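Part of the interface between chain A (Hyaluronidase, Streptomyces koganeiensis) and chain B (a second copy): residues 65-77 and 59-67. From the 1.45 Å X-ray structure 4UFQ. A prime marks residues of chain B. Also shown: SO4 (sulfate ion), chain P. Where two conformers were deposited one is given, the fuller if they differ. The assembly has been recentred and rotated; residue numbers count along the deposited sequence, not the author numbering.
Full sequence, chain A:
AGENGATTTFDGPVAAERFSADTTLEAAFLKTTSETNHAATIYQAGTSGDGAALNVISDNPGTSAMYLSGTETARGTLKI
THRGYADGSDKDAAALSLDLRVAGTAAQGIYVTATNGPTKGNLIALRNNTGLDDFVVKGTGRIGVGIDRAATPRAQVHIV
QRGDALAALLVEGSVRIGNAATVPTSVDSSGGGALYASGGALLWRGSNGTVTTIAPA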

# COMPACT_ATOMS: atom_id res chain seq x y z
N ALA A 65 18.39 4.74 3.05
CA ALA A 65 19.28 3.60 3.04
C ALA A 65 19.42 3.06 1.63
O ALA A 65 20.47 2.54 1.23
CB ALA A 65 18.75 2.53 3.96
N MSE A 66 18.35 3.19 0.85
CA MSE A 66 18.34 2.68 -0.50
C MSE A 66 17.53 3.53 -1.47
O MSE A 66 16.37 3.89 -1.19
CB MSE A 66 17.81 1.26 -0.51
CG MSE A 66 17.83 0.64 -1.87
SE MSE A 66 17.41 -1.24 -1.77
CE MSE A 66 17.28 -1.52 -3.69
N TYR A 67 18.12 3.82 -2.62
CA TYR A 67 17.47 4.52 -3.72
C TYR A 67 17.29 3.57 -4.89
O TYR A 67 18.22 2.83 -5.24
CB TYR A 67 18.33 5.67 -4.22
CG TYR A 67 18.48 6.85 -3.30
CD1 TYR A 67 17.43 7.73 -3.10
CD2 TYR A 67 19.68 7.09 -2.65
CE1 TYR A 67 17.57 8.82 -2.26
CE2 TYR A 67 19.83 8.17 -1.81
CZ TYR A 67 18.77 9.03 -1.62
OH TYR A 67 18.91 10.12 -0.79
N LEU A 68 16.13 3.64 -5.53
CA LEU A 68 15.88 2.90 -6.76
C LEU A 68 15.21 3.82 -7.77
O LEU A 68 14.20 4.45 -7.47
CB LEU A 68 15.01 1.68 -6.47
CG LEU A 68 14.58 0.86 -7.68
CD1 LEU A 68 15.79 0.23 -8.36
CD2 LEU A 68 13.60 -0.22 -7.28
N SER A 69 15.78 3.91 -8.97
CA SER A 69 15.21 4.75 -10.02
C SER A 69 15.17 4.04 -11.36
O SER A 69 16.17 3.48 -11.81
CB SER A 69 15.97 6.08 -10.11
OG SER A 69 15.37 6.94 -11.08
N GLY A 70 14.01 4.06 -11.99
CA GLY A 70 13.78 3.42 -13.27
C GLY A 70 12.94 4.29 -14.18
O GLY A 70 12.38 5.30 -13.75
N THR A 71 12.84 3.90 -15.45
CA THR A 71 12.05 4.65 -16.41
C THR A 71 11.21 3.73 -17.30
O THR A 71 11.12 3.91 -18.51
CB THR A 71 12.96 5.56 -17.25
OG1 THR A 71 12.16 6.39 -18.10
CG2 THR A 71 13.97 4.75 -18.09
N GLU A 72 10.55 2.76 -16.66
CA GLU A 72 9.81 1.71 -17.36
C GLU A 72 8.56 2.23 -18.08
O GLU A 72 7.86 3.11 -17.58
CB GLU A 72 9.37 0.66 -16.34
CG GLU A 72 10.53 -0.07 -15.65
CD GLU A 72 11.15 0.70 -14.49
OE1 GLU A 72 10.63 1.77 -14.11
OE2 GLU A 72 12.17 0.23 -13.95
N THR A 73 8.25 1.64 -19.23
CA THR A 73 7.02 1.99 -19.93
C THR A 73 5.87 1.03 -19.61
O THR A 73 4.71 1.42 -19.72
CB THR A 73 7.23 2.04 -21.45
OG1 THR A 73 7.83 0.82 -21.90
CG2 THR A 73 8.11 3.23 -21.83
N ALA A 74 6.17 -0.20 -19.20
CA ALA A 74 5.10 -1.18 -19.01
C ALA A 74 5.37 -2.23 -17.94
O ALA A 74 4.76 -3.30 -17.95
CB ALA A 74 4.77 -1.86 -20.33
N ARG A 75 6.27 -1.91 -17.01
CA ARG A 75 6.62 -2.82 -15.93
C ARG A 75 6.79 -2.05 -14.64
O ARG A 75 6.80 -0.83 -14.64
CB ARG A 75 7.93 -3.55 -16.25
CG ARG A 75 7.87 -4.39 -17.52
CD ARG A 75 6.95 -5.59 -17.37
NE ARG A 75 6.95 -6.43 -18.57
CZ ARG A 75 6.11 -6.29 -19.59
NH1 ARG A 75 5.18 -5.34 -19.59
NH2 ARG A 75 6.20 -7.10 -20.63
N GLY A 76 6.93 -2.78 -13.53
CA GLY A 76 7.18 -2.16 -12.24
C GLY A 76 8.65 -1.79 -12.08
O GLY A 76 9.54 -2.51 -12.55
N THR A 77 8.93 -0.65 -11.42
CA THR A 77 10.31 -0.23 -11.17
C THR A 77 11.00 -1.23 -10.23
O THR A 77 12.16 -1.62 -10.44
CB THR A 77 10.40 1.22 -10.59
OG1 THR A 77 9.74 2.13 -11.48
CG2 THR A 77 11.85 1.65 -10.41
S SO4 P . 5.01 -6.29 -13.94
O1 SO4 P . 6.15 -5.49 -13.49
O2 SO4 P . 4.47 -5.71 -15.17
O3 SO4 P . 4.00 -6.31 -12.89
O4 SO4 P . 5.45 -7.67 -14.23
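Chain B, residues 59-67: DNPGTSAMY

The contact is centred on two selenomethionines, one from each copy. Met66, on the chain A strand 66-70, points its CA-to-CB bond toward chain B, and its CE lies 3.4 Å from SE of Met66′. Both side chains are fully extended: chi1 and chi2, both t, carry the selenium away from the backbone, and chi3, also t, extends the terminal CE. Two residues further along the strand, Leu68 faces the same way, and its CD1 lies 3.9 Å from CB of Ala65′ and 3.9 Å from CB of Met66′. Ala65′ points toward chain A, and its small methyl suits the close approach to the end of the strand: its CB is 4.1 Å from CA of Gly70. The lack of a side chain at Gly70 matters here, since an ideal CB would come within 3.2 Å of CB of Ala65′ and clash with OE2 of Glu72 in its own chain.

Beyond this apolar patch, chain B runs as a loop into a strand that begins at Met66′ and continues beyond the stretch, and its backbone is held at successive residues. The amide N of Met66′ donates to O of Thr77 at 3.0 Å, where chain A turns a corner, and N of Ala65′ donates to OE2 of Glu72 at 2.8 Å. A glutamate suits this buried place because its carboxylate can serve both chains: its OE1 accepts from OG1 of Thr77 at 2.8 Å, while OE2 reaches the partner's backbone. Ser64′ adds a short bond from its OG to O of Gly76, 2.6 Å.

Farther out, chain B folds through a type I turn from Asn60′ to Thr63′, which brings Pro61′ over the loop that follows the chain A strand. The CA atoms of Glu72 and Pro61′ are 4.0 Å apart and those of Thr77 and Ser64′ 4.9 Å, so 61′-64′ runs roughly in the same direction as 72-77. The proline ring packs against backbone, its CB 3.3 Å from O of Thr71. Its carbonyl O accepts the N-H of Thr73, N to O 3.1 Å, as well as a hydrogen bond from water 2. The methyl CG2 of Thr71 rests 3.8 Å from O of Asp59′.

Water 1 accepts from N of Thr71 and donates to O of Asn60′, while water 2 also accepts from N of Ala74. Arg75 lays its CB 3.6 Å from OG of Ser64′, but the end of its side chain leads away from chain B. A sulfate, probably from the crystallisation liquor, accepts through O1 from N of Gly76 at 2.8 Å.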

# COMPACT_ATOMS: atom_id res chain seq x y z
N ASP B 59 18.37 2.91 -16.92
CA ASP B 59 17.97 3.75 -18.04
C ASP B 59 17.22 2.95 -19.10
O ASP B 59 16.93 3.46 -20.18
CB ASP B 59 19.21 4.39 -18.69
CG ASP B 59 19.96 5.31 -17.75
OD1 ASP B 59 19.36 5.80 -16.77
OD2 ASP B 59 21.15 5.56 -17.99
N ASN B 60 16.90 1.69 -18.79
CA ASN B 60 16.24 0.83 -19.76
C ASN B 60 14.75 0.81 -19.53
O ASN B 60 14.30 0.31 -18.51
CB ASN B 60 16.74 -0.61 -19.66
CG ASN B 60 15.97 -1.55 -20.57
OD1 ASN B 60 15.31 -1.11 -21.52
ND2 ASN B 60 16.04 -2.84 -20.30
N PRO B 61 13.96 1.35 -20.48
CA PRO B 61 12.51 1.38 -20.28
C PRO B 61 11.80 0.03 -20.50
O PRO B 61 10.62 -0.08 -20.14
CB PRO B 61 12.03 2.41 -21.30
CG PRO B 61 13.05 2.40 -22.37
CD PRO B 61 14.36 2.05 -21.72
N GLY B 62 12.49 -0.96 -21.06
CA GLY B 62 11.86 -2.21 -21.43
C GLY B 62 11.82 -3.27 -20.34
O GLY B 62 11.25 -4.34 -20.53
N THR B 63 12.42 -2.98 -19.19
CA THR B 63 12.58 -3.97 -18.13
C THR B 63 12.58 -3.30 -16.76
O THR B 63 13.11 -2.20 -16.62
CB THR B 63 13.91 -4.72 -18.31
OG1 THR B 63 13.89 -5.43 -19.55
CG2 THR B 63 14.16 -5.71 -17.19
N SER B 64 12.00 -3.97 -15.76
CA SER B 64 12.07 -3.48 -14.38
C SER B 64 13.51 -3.17 -14.00
O SER B 64 14.40 -3.93 -14.29
CB SER B 64 11.52 -4.53 -13.41
OG SER B 64 10.15 -4.76 -13.62
N ALA B 65 13.72 -2.05 -13.32
CA ALA B 65 15.05 -1.69 -12.84
C ALA B 65 15.53 -2.74 -11.85
O ALA B 65 16.73 -3.02 -11.75
CB ALA B 65 15.00 -0.33 -12.18
N MSE B 66 14.59 -3.32 -11.12
CA MSE B 66 14.93 -4.30 -10.11
C MSE B 66 13.90 -5.41 -9.97
O MSE B 66 12.69 -5.15 -9.86
CB MSE B 66 15.13 -3.62 -8.78
CG MSE B 66 15.54 -4.57 -7.70
SE MSE B 66 16.05 -3.60 -6.10
CE MSE B 66 16.22 -5.17 -4.97
N TYR B 67 14.38 -6.65 -9.94
CA TYR B 67 13.56 -7.83 -9.70
C TYR B 67 13.95 -8.44 -8.36
O TYR B 67 15.13 -8.57 -8.05
CB TYR B 67 13.82 -8.91 -10.75
CG TYR B 67 13.33 -8.61 -12.13
CD1 TYR B 67 11.98 -8.67 -12.43
CD2 TYR B 67 14.22 -8.32 -13.15
CE1 TYR B 67 11.52 -8.41 -13.72
CE2 TYR B 67 13.78 -8.06 -14.43
CZ TYR B 67 12.43 -8.11 -14.71
OH TYR B 67 11.98 -7.86 -15.98
O HOH W 1 14.01 1.35 -16.01
O HOH W 2 8.69 -1.72 -19.41